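Local coordinates for carbon monoxide dehydrogenase (Thermococcus sp. AM4, PDB 6T7J), which probably catalyses the reversible oxidation of carbon monoxide to carbon dioxide as a dimeric iron-sulfur enzyme, captured here with a nickel-free, broken cluster C, at residues F161-L172 against V188-E196; V456-L465 against A549-S557. One frame throughout, in Å; residues are numbered along the deposited sequence.

How the contacts relate
Contact 1 (F161-L172 against V188-E196) and contact 2 (V456-L465 against A549-S557) follow one another along the chain and lie on opposite sides of its centre, with about 32 Å between their own centres and about 16 Å between nearest atoms. Contact 1 is the more peripheral, about 23 Å from the chain centre, in the helical part of the subunit; contact 2 sits about 12 Å from it, where the loop following strand 548-552 of a parallel sheet leads to the broken cluster. M556 and S557 of contact 2 belong to that cluster's pocket, and the H462 side chain comes within about 7 Å of the cluster. Both contacts also reach the second subunit.

Contact 1. Residues F161-L172 against V188-E196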
loop_
_atom_site.group_PDB
_atom_site.type_symbol
_atom_site.label_atom_id
_atom_site.label_comp_id
_atom_site.label_asym_id
_atom_site.label_seq_id
_atom_site.Cartn_x
_atom_site.Cartn_y
_atom_site.Cartn_z
ATOM N N PHE A 161 -10.714 -11.528 2.562
ATOM C CA PHE A 161 -10.097 -10.223 2.344
ATOM C C PHE A 161 -10.081 -9.372 3.607
ATOM O O PHE A 161 -9.137 -8.599 3.810
ATOM C CB PHE A 161 -10.809 -9.480 1.219
ATOM C CG PHE A 161 -10.762 -10.197 -0.089
ATOM C CD1 PHE A 161 -9.624 -10.147 -0.878
ATOM C CD2 PHE A 161 -11.846 -10.942 -0.521
ATOM C CE1 PHE A 161 -9.572 -10.817 -2.081
ATOM C CE2 PHE A 161 -11.800 -11.613 -1.723
ATOM C CZ PHE A 161 -10.662 -11.547 -2.506
ATOM N N GLY A 162 -11.087 -9.493 4.470
ATOM C CA GLY A 162 -11.149 -8.555 5.575
ATOM C C GLY A 162 -11.681 -9.025 6.914
ATOM O O GLY A 162 -12.161 -8.197 7.694
ATOM N N LYS A 163 -11.588 -10.320 7.211
ATOM C CA LYS A 163 -12.095 -10.824 8.482
ATOM C C LYS A 163 -11.375 -10.138 9.643
ATOM O O LYS A 163 -10.174 -9.856 9.549
ATOM C CB LYS A 163 -11.922 -12.342 8.570
ATOM C CG LYS A 163 -10.530 -12.838 8.227
ATOM C CD LYS A 163 -10.559 -14.297 7.796
ATOM C CE LYS A 163 -10.666 -15.226 8.992
ATOM N NZ LYS A 163 -9.507 -15.078 9.914
ATOM N N PRO A 164 -12.071 -9.863 10.751
ATOM C CA PRO A 164 -11.512 -8.986 11.788
ATOM C C PRO A 164 -10.657 -9.671 12.841
ATOM O O PRO A 164 -9.978 -8.969 13.603
ATOM C CB PRO A 164 -12.775 -8.402 12.430
ATOM C CG PRO A 164 -13.775 -9.518 12.331
ATOM C CD PRO A 164 -13.407 -10.359 11.122
ATOM N N GLY A 165 -10.671 -10.996 12.918
ATOM C CA GLY A 165 -9.923 -11.678 13.951
ATOM C C GLY A 165 -8.472 -11.900 13.580
ATOM O O GLY A 165 -8.049 -11.721 12.438
ATOM N N ASP A 166 -7.692 -12.293 14.583
ATOM C CA ASP A 166 -6.319 -12.719 14.367
ATOM C C ASP A 166 -6.223 -14.202 14.035
ATOM O O ASP A 166 -5.123 -14.765 14.060
ATOM C CB ASP A 166 -5.461 -12.389 15.591
ATOM C CG ASP A 166 -4.766 -11.044 15.466
ATOM O OD1 ASP A 166 -5.421 -10.075 15.024
ATOM O OD2 ASP A 166 -3.565 -10.957 15.801
ATOM N N GLU A 167 -7.350 -14.841 13.735
ATOM C CA GLU A 167 -7.337 -16.212 13.260
ATOM C C GLU A 167 -6.717 -16.269 11.865
ATOM O O GLU A 167 -6.818 -15.311 11.095
ATOM C CB GLU A 167 -8.755 -16.778 13.225
ATOM C CG GLU A 167 -9.265 -17.269 14.573
ATOM C CD GLU A 167 -10.013 -16.198 15.345
ATOM O OE1 GLU A 167 -11.100 -16.498 15.884
ATOM O OE2 GLU A 167 -9.511 -15.056 15.418
ATOM N N PRO A 168 -6.064 -17.375 11.520
ATOM C CA PRO A 168 -5.421 -17.472 10.205
ATOM C C PRO A 168 -6.442 -17.539 9.080
ATOM O O PRO A 168 -7.613 -17.871 9.278
ATOM C CB PRO A 168 -4.613 -18.772 10.293
ATOM C CG PRO A 168 -4.532 -19.091 11.757
ATOM C CD PRO A 168 -5.792 -18.558 12.352
ATOM N N LEU A 169 -5.968 -17.212 7.879
ATOM C CA LEU A 169 -6.808 -17.266 6.690
ATOM C C LEU A 169 -7.381 -18.666 6.503
ATOM O O LEU A 169 -6.694 -19.670 6.711
ATOM C CB LEU A 169 -6.000 -16.863 5.457
ATOM C CG LEU A 169 -5.792 -15.367 5.226
ATOM C CD1 LEU A 169 -4.727 -15.143 4.176
ATOM C CD2 LEU A 169 -7.099 -14.710 4.809
ATOM N N ARG A 170 -8.655 -18.727 6.107
ATOM C CA ARG A 170 -9.317 -20.018 5.941
ATOM C C ARG A 170 -8.641 -20.857 4.863
ATOM O O ARG A 170 -8.453 -22.067 5.038
ATOM C CB ARG A 170 -10.794 -19.812 5.611
ATOM C CG ARG A 170 -11.551 -19.003 6.650
ATOM C CD ARG A 170 -11.852 -19.833 7.887
ATOM N NE ARG A 170 -12.619 -21.031 7.562
ATOM C CZ ARG A 170 -13.944 -21.108 7.619
ATOM N NH1 ARG A 170 -14.557 -22.240 7.304
ATOM N NH2 ARG A 170 -14.657 -20.054 7.991
ATOM N N MET A 171 -8.253 -20.231 3.748
ATOM C CA MET A 171 -7.667 -20.974 2.636
ATOM C C MET A 171 -6.380 -21.695 3.026
ATOM O O MET A 171 -5.954 -22.608 2.307
ATOM C CB MET A 171 -7.405 -20.036 1.456
ATOM C CG MET A 171 -8.666 -19.544 0.764
ATOM S SD MET A 171 -9.549 -20.853 -0.105
ATOM C CE MET A 171 -8.630 -20.914 -1.638
ATOM N N LEU A 172 -5.764 -21.320 4.151
ATOM C CA LEU A 172 -4.599 -22.044 4.648
ATOM C C LEU A 172 -4.897 -23.512 4.924
ATOM O O LEU A 172 -3.956 -24.294 5.095
ATOM C CB LEU A 172 -4.062 -21.378 5.918
ATOM C CG LEU A 172 -3.400 -20.010 5.740
ATOM C CD1 LEU A 172 -2.698 -19.585 7.017
ATOM C CD2 LEU A 172 -2.430 -20.027 4.572
ATOM N N VAL A 188 4.118 -15.770 11.185
ATOM C CA VAL A 188 3.841 -15.109 9.917
ATOM C C VAL A 188 2.528 -15.595 9.302
ATOM O O VAL A 188 2.290 -15.398 8.113
ATOM C CB VAL A 188 5.012 -15.290 8.932
ATOM C CG1 VAL A 188 6.299 -14.727 9.520
ATOM C CG2 VAL A 188 5.182 -16.760 8.574
ATOM N N LEU A 189 1.675 -16.233 10.094
ATOM C CA LEU A 189 0.397 -16.712 9.587
ATOM C C LEU A 189 -0.468 -15.528 9.172
ATOM O O LEU A 189 -0.740 -14.647 10.004
ATOM C CB LEU A 189 -0.324 -17.552 10.639
ATOM C CG LEU A 189 0.174 -18.988 10.818
ATOM C CD1 LEU A 189 -0.480 -19.642 12.023
ATOM C CD2 LEU A 189 -0.073 -19.807 9.562
ATOM N N PRO A 190 -0.906 -15.452 7.918
ATOM C CA PRO A 190 -1.737 -14.322 7.494
ATOM C C PRO A 190 -3.158 -14.440 8.020
ATOM O O PRO A 190 -3.713 -15.534 8.144
ATOM C CB PRO A 190 -1.700 -14.413 5.965
ATOM C CG PRO A 190 -1.479 -15.861 5.687
ATOM C CD PRO A 190 -0.629 -16.390 6.815
ATOM N N ARG A 191 -3.750 -13.286 8.322
ATOM C CA ARG A 191 -5.067 -13.210 8.943
ATOM C C ARG A 191 -6.153 -12.738 7.988
ATOM O O ARG A 191 -7.188 -13.397 7.852
ATOM C CB ARG A 191 -5.001 -12.287 10.168
ATOM C CG ARG A 191 -3.908 -12.668 11.157
ATOM C CD ARG A 191 -3.390 -11.459 11.917
ATOM N NE ARG A 191 -2.688 -10.526 11.042
ATOM C CZ ARG A 191 -2.064 -9.430 11.463
ATOM N NH1 ARG A 191 -1.454 -8.638 10.593
ATOM N NH2 ARG A 191 -2.052 -9.124 12.754
ATOM N N ALA A 192 -5.948 -11.602 7.326
ATOM C CA ALA A 192 -6.858 -11.120 6.294
ATOM C C ALA A 192 -6.035 -10.345 5.276
ATOM O O ALA A 192 -5.194 -9.525 5.658
ATOM C CB ALA A 192 -7.966 -10.242 6.884
ATOM N N ILE A 193 -6.289 -10.596 3.991
ATOM C CA ILE A 193 -5.360 -10.177 2.940
ATOM C C ILE A 193 -5.219 -8.659 2.907
ATOM O O ILE A 193 -4.109 -8.112 3.012
ATOM C CB ILE A 193 -5.816 -10.719 1.574
ATOM C CG1 ILE A 193 -6.223 -12.190 1.678
ATOM C CG2 ILE A 193 -4.708 -10.562 0.579
ATOM C CD1 ILE A 193 -6.803 -12.754 0.387
ATOM N N ASP A 194 -6.344 -7.959 2.727
ATOM C CA ASP A 194 -6.315 -6.501 2.681
ATOM C C ASP A 194 -5.697 -5.921 3.944
ATOM O O ASP A 194 -4.998 -4.902 3.881
ATOM C CB ASP A 194 -7.727 -5.953 2.473
ATOM C CG ASP A 194 -8.316 -6.348 1.128
ATOM O OD1 ASP A 194 -7.577 -6.912 0.293
ATOM O OD2 ASP A 194 -9.520 -6.093 0.906
ATOM N N ARG A 195 -5.913 -6.570 5.092
ATOM C CA ARG A 195 -5.263 -6.122 6.317
ATOM C C ARG A 195 -3.749 -6.264 6.225
ATOM O O ARG A 195 -3.012 -5.400 6.705
ATOM C CB ARG A 195 -5.790 -6.892 7.527
ATOM C CG ARG A 195 -5.097 -6.484 8.820
ATOM C CD ARG A 195 -5.305 -7.481 9.938
ATOM N NE ARG A 195 -4.696 -7.011 11.179
ATOM C CZ ARG A 195 -4.945 -7.528 12.377
ATOM N NH1 ARG A 195 -4.345 -7.034 13.451
ATOM N NH2 ARG A 195 -5.795 -8.540 12.500
ATOM N N GLU A 196 -3.262 -7.347 5.613
ATOM C CA GLU A 196 -1.816 -7.511 5.475
ATOM C C GLU A 196 -1.222 -6.424 4.585
ATOM O O GLU A 196 -0.182 -5.835 4.915
ATOM C CB GLU A 196 -1.486 -8.901 4.922
ATOM C CG GLU A 196 -2.109 -10.066 5.689
ATOM C CD GLU A 196 -1.747 -10.078 7.163
ATOM O OE1 GLU A 196 -0.675 -9.550 7.526
ATOM O OE2 GLU A 196 -2.534 -10.624 7.965
HETATM O O HOH W 1 -7.721 -9.619 10.308
#
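D166 meets the guanidinium edges of both R191 and R195 from the opposing loop. D166 OD2 approaches R191 NH2 in a long salt bridge of 3.9 Å, whereas D166 OD1 takes a firmer bond from R195 NH2 (3.0 Å), which arrives from above the carboxylate plane, 39° out of it. G165 O and a water also lie at the R195 edge. The two guanidiniums overlap off-centre, R195 CZ over one face of R191 and R191 NH2 over one face of R195. Together with E196, D166 and the arginines form a salt-bridge network that ties the loop after helix 146-162 to the start of helix 193-203.

E196 holds R191 at its edge, in the plane of the guanidinium: E196 OE2 receives both the backbone N and NE of R191, and OE1 receives NH1, a side-on grip aided by the bend at chi3 (-67°). E199 adds a salt bridge to R191 NH1. D166, E196 and E199 probably balance the positive charge of the two arginines.

Farther along, apolar side chains pack around backbone hydrogen bonds. L169 lays CD1 against P190 CB at 3.6 Å, its CD2 lies close to R191 O and also reaches I193 CG1, and L169 N bonds to P190 O (2.8 Å). The end of L172, CD1, comes up to P190 CD and touches L189 CD2 at 3.7 Å. At the other end D194 N donates to F161 O at 3.1 Å, on a lone pair in the carbonyl plane; F161 runs alongside I193, and D194 OD1 lies near the phenyl plane at its edge. R105 pairs with D194 OD2 and makes a cation-pi contact with F161.

A192, the N-cap residue of helix 193-203, rests CB 3.5 Å from K163 O. That carbonyl and G165 O both accept from the water, which accepts from R195 NH2 at 3.1 Å.

Contact 2. Residues V456-L465 against A549-S557; sequences VKHNYSHVTL and AGSAPEWMS
E554 drives its carboxylate into the N-terminal turn of helix 460-471, where backbone N-H groups gather round it. E554 OE1 accepts from N459 N, of the N-cap residue, at 2.9 Å on the syn side; E554 OE2 accepts from H462 N at 3.0 Å on the anti side, in a nearly straight bond (168°). E554 CG stands anti to the carbonyl carbon (chi1 -51°) and the chain is extended beyond it, which carries the carboxylate to the helix end.

Packing is tight around this group. The imidazole of H462 stacks on the E554 side chain, ring and carboxylate planes 30° apart, with E554 CG over one face in a CH-pi contact. P553 crosses the same ring at about a right angle, bringing P553 CG to 3.4 Å from H462 ND1, and its CB touches S461 CB. H462 NE2 bonds to the carbonyl of C451, a residue of the cluster pocket. L465 CD2 comes within 3.1 Å of S551 OG, itself hydrogen-bonded to H575, near the end of strand 548-552 in the parallel sheet.

The opposite flank is looser. V456, partly exposed, lends only CG2, 3.6 Å from E554 CG, and K457 beside it points away.

Beyond E554 the chain continues to M556 and S557, which touch the broken cluster, so E554, two residues before M556, ties the helix to the segment that lines the pocket. Two backbone N-H bonds, a weak one from N452 and the helix dipole would probably stabilise a negatively charged E554 carboxylate in this buried site.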
loop_
_atom_site.group_PDB
_atom_site.type_symbol
_atom_site.label_atom_id
_atom_site.label_comp_id
_atom_site.label_asym_id
_atom_site.label_seq_id
_atom_site.Cartn_x
_atom_site.Cartn_y
_atom_site.Cartn_z
ATOM N N VAL A 456 17.754 -7.690 -19.202
ATOM C CA VAL A 456 18.338 -8.965 -19.592
ATOM C C VAL A 456 17.801 -9.336 -20.969
ATOM O O VAL A 456 16.765 -8.834 -21.420
ATOM C CB VAL A 456 18.044 -10.078 -18.565
ATOM C CG1 VAL A 456 18.623 -9.714 -17.207
ATOM C CG2 VAL A 456 16.545 -10.327 -18.461
ATOM N N LYS A 457 18.527 -10.224 -21.648
ATOM C CA LYS A 457 18.138 -10.640 -22.990
ATOM C C LYS A 457 16.748 -11.264 -22.972
ATOM O O LYS A 457 16.435 -12.094 -22.112
ATOM C CB LYS A 457 19.159 -11.624 -23.560
ATOM C CG LYS A 457 18.907 -11.979 -25.016
ATOM C CD LYS A 457 20.078 -12.718 -25.634
ATOM C CE LYS A 457 19.866 -12.913 -27.127
ATOM N NZ LYS A 457 21.073 -13.470 -27.801
ATOM N N HIS A 458 15.916 -10.862 -23.931
ATOM C CA HIS A 458 14.492 -11.179 -23.895
ATOM C C HIS A 458 14.260 -12.678 -24.058
ATOM O O HIS A 458 14.617 -13.267 -25.085
ATOM C CB HIS A 458 13.756 -10.399 -24.980
ATOM C CG HIS A 458 12.295 -10.710 -25.056
ATOM N ND1 HIS A 458 11.695 -11.190 -26.200
ATOM C CD2 HIS A 458 11.314 -10.619 -24.126
ATOM C CE1 HIS A 458 10.407 -11.379 -25.973
ATOM N NE2 HIS A 458 10.151 -11.039 -24.723
ATOM N N ASN A 459 13.662 -13.287 -23.032
ATOM C CA ASN A 459 13.299 -14.701 -22.994
ATOM C C ASN A 459 14.511 -15.625 -23.025
ATOM O O ASN A 459 14.350 -16.848 -22.992
ATOM C CB ASN A 459 12.351 -15.053 -24.144
ATOM C CG ASN A 459 10.948 -14.519 -23.929
ATOM O OD1 ASN A 459 10.538 -14.252 -22.799
ATOM N ND2 ASN A 459 10.204 -14.363 -25.016
ATOM N N TYR A 460 15.726 -15.067 -23.068
ATOM C CA TYR A 460 16.910 -15.919 -23.135
ATOM C C TYR A 460 17.095 -16.722 -21.855
ATOM O O TYR A 460 17.382 -17.924 -21.908
ATOM C CB TYR A 460 18.161 -15.089 -23.421
ATOM C CG TYR A 460 19.418 -15.930 -23.512
ATOM C CD1 TYR A 460 19.695 -16.676 -24.651
ATOM C CD2 TYR A 460 20.316 -15.993 -22.454
ATOM C CE1 TYR A 460 20.835 -17.455 -24.736
ATOM C CE2 TYR A 460 21.459 -16.770 -22.531
ATOM C CZ TYR A 460 21.712 -17.497 -23.675
ATOM O OH TYR A 460 22.846 -18.270 -23.758
ATOM N N SER A 461 16.943 -16.082 -20.695
ATOM C CA SER A 461 17.166 -16.800 -19.444
ATOM C C SER A 461 16.074 -17.835 -19.199
ATOM O O SER A 461 16.369 -18.949 -18.752
ATOM C CB SER A 461 17.270 -15.816 -18.279
ATOM O OG SER A 461 18.540 -15.186 -18.265
ATOM N N HIS A 462 14.817 -17.500 -19.505
ATOM C CA HIS A 462 13.734 -18.473 -19.405
ATOM C C HIS A 462 14.098 -19.775 -20.116
ATOM O O HIS A 462 14.174 -20.850 -19.500
ATOM C CB HIS A 462 12.448 -17.890 -20.001
ATOM C CG HIS A 462 11.820 -16.809 -19.176
ATOM N ND1 HIS A 462 11.605 -16.932 -17.820
ATOM C CD2 HIS A 462 11.346 -15.588 -19.523
ATOM C CE1 HIS A 462 11.032 -15.831 -17.366
ATOM N NE2 HIS A 462 10.865 -15.000 -18.379
ATOM N N VAL A 463 14.358 -19.680 -21.422
ATOM C CA VAL A 463 14.560 -20.877 -22.231
ATOM C C VAL A 463 15.875 -21.559 -21.876
ATOM O O VAL A 463 15.949 -22.791 -21.828
ATOM C CB VAL A 463 14.480 -20.536 -23.730
ATOM C CG1 VAL A 463 15.483 -19.459 -24.101
ATOM C CG2 VAL A 463 14.730 -21.772 -24.547
ATOM N N THR A 464 16.932 -20.782 -21.620
ATOM C CA THR A 464 18.223 -21.394 -21.319
ATOM C C THR A 464 18.175 -22.155 -19.998
ATOM O O THR A 464 18.691 -23.275 -19.903
ATOM C CB THR A 464 19.326 -20.334 -21.302
ATOM O OG1 THR A 464 19.545 -19.851 -22.633
ATOM C CG2 THR A 464 20.626 -20.921 -20.778
ATOM N N LEU A 465 17.544 -21.575 -18.972
ATOM C CA LEU A 465 17.394 -22.282 -17.707
ATOM C C LEU A 465 16.546 -23.535 -17.875
ATOM O O LEU A 465 16.898 -24.603 -17.357
ATOM C CB LEU A 465 16.778 -21.353 -16.659
ATOM C CG LEU A 465 16.644 -21.952 -15.259
ATOM C CD1 LEU A 465 18.011 -22.219 -14.672
ATOM C CD2 LEU A 465 15.849 -21.034 -14.358
ATOM N N ALA A 549 13.030 -26.562 -6.714
ATOM C CA ALA A 549 13.441 -25.168 -6.703
ATOM C C ALA A 549 12.439 -24.352 -7.507
ATOM O O ALA A 549 11.603 -24.893 -8.232
ATOM C CB ALA A 549 14.858 -24.995 -7.261
ATOM N N GLY A 550 12.521 -23.032 -7.351
ATOM C CA GLY A 550 11.757 -22.122 -8.173
ATOM C C GLY A 550 12.675 -21.058 -8.742
ATOM O O GLY A 550 13.784 -20.848 -8.259
ATOM N N SER A 551 12.194 -20.380 -9.781
ATOM C CA SER A 551 13.030 -19.364 -10.407
ATOM C C SER A 551 12.174 -18.323 -11.113
ATOM O O SER A 551 11.163 -18.655 -11.737
ATOM C CB SER A 551 14.008 -19.991 -11.406
ATOM O OG SER A 551 14.246 -19.107 -12.488
ATOM N N ALA A 552 12.607 -17.064 -11.014
ATOM C CA ALA A 552 12.065 -15.950 -11.791
ATOM C C ALA A 552 13.226 -15.334 -12.563
ATOM O O ALA A 552 13.888 -14.404 -12.074
ATOM C CB ALA A 552 11.380 -14.923 -10.893
ATOM N N PRO A 553 13.509 -15.819 -13.774
ATOM C CA PRO A 553 14.755 -15.415 -14.446
ATOM C C PRO A 553 14.760 -13.980 -14.944
ATOM O O PRO A 553 15.837 -13.381 -15.036
ATOM C CB PRO A 553 14.866 -16.409 -15.613
ATOM C CG PRO A 553 13.880 -17.496 -15.317
ATOM C CD PRO A 553 12.788 -16.858 -14.524
ATOM N N GLU A 554 13.606 -13.411 -15.292
ATOM C CA GLU A 554 13.559 -12.104 -15.944
ATOM C C GLU A 554 12.456 -11.238 -15.348
ATOM O O GLU A 554 11.797 -10.467 -16.056
ATOM C CB GLU A 554 13.368 -12.252 -17.455
ATOM C CG GLU A 554 14.346 -13.213 -18.122
ATOM C CD GLU A 554 13.973 -13.541 -19.553
ATOM O OE1 GLU A 554 13.242 -12.746 -20.181
ATOM O OE2 GLU A 554 14.415 -14.595 -20.054
ATOM N N TRP A 555 12.253 -11.337 -14.037
ATOM C CA TRP A 555 11.134 -10.667 -13.389
ATOM C C TRP A 555 11.286 -9.146 -13.444
ATOM O O TRP A 555 12.388 -8.604 -13.567
ATOM C CB TRP A 555 11.008 -11.123 -11.936
ATOM C CG TRP A 555 12.087 -10.590 -11.044
ATOM C CD1 TRP A 555 13.297 -11.165 -10.787
ATOM C CD2 TRP A 555 12.053 -9.371 -10.288
ATOM N NE1 TRP A 555 14.020 -10.380 -9.921
ATOM C CE2 TRP A 555 13.279 -9.274 -9.600
ATOM C CE3 TRP A 555 11.106 -8.355 -10.124
ATOM C CZ2 TRP A 555 13.582 -8.201 -8.763
ATOM C CZ3 TRP A 555 11.409 -7.291 -9.296
ATOM C CH2 TRP A 555 12.636 -7.222 -8.626
ATOM N N MET A 556 10.145 -8.457 -13.353
ATOM C CA MET A 556 10.129 -7.000 -13.239
ATOM C C MET A 556 9.030 -6.452 -12.341
ATOM O O MET A 556 9.188 -5.338 -11.827
ATOM C CB MET A 556 10.000 -6.345 -14.623
ATOM C CG MET A 556 8.656 -6.564 -15.311
ATOM S SD MET A 556 7.378 -5.354 -14.888
ATOM C CE MET A 556 5.910 -6.201 -15.472
ATOM N N SER A 557 7.933 -7.170 -12.123
ATOM C CA SER A 557 6.768 -6.625 -11.444
ATOM C C SER A 557 6.847 -6.840 -9.935
ATOM O O SER A 557 7.560 -7.713 -9.438
ATOM C CB SER A 557 5.488 -7.261 -11.988
ATOM O OG SER A 557 5.304 -8.564 -11.457
#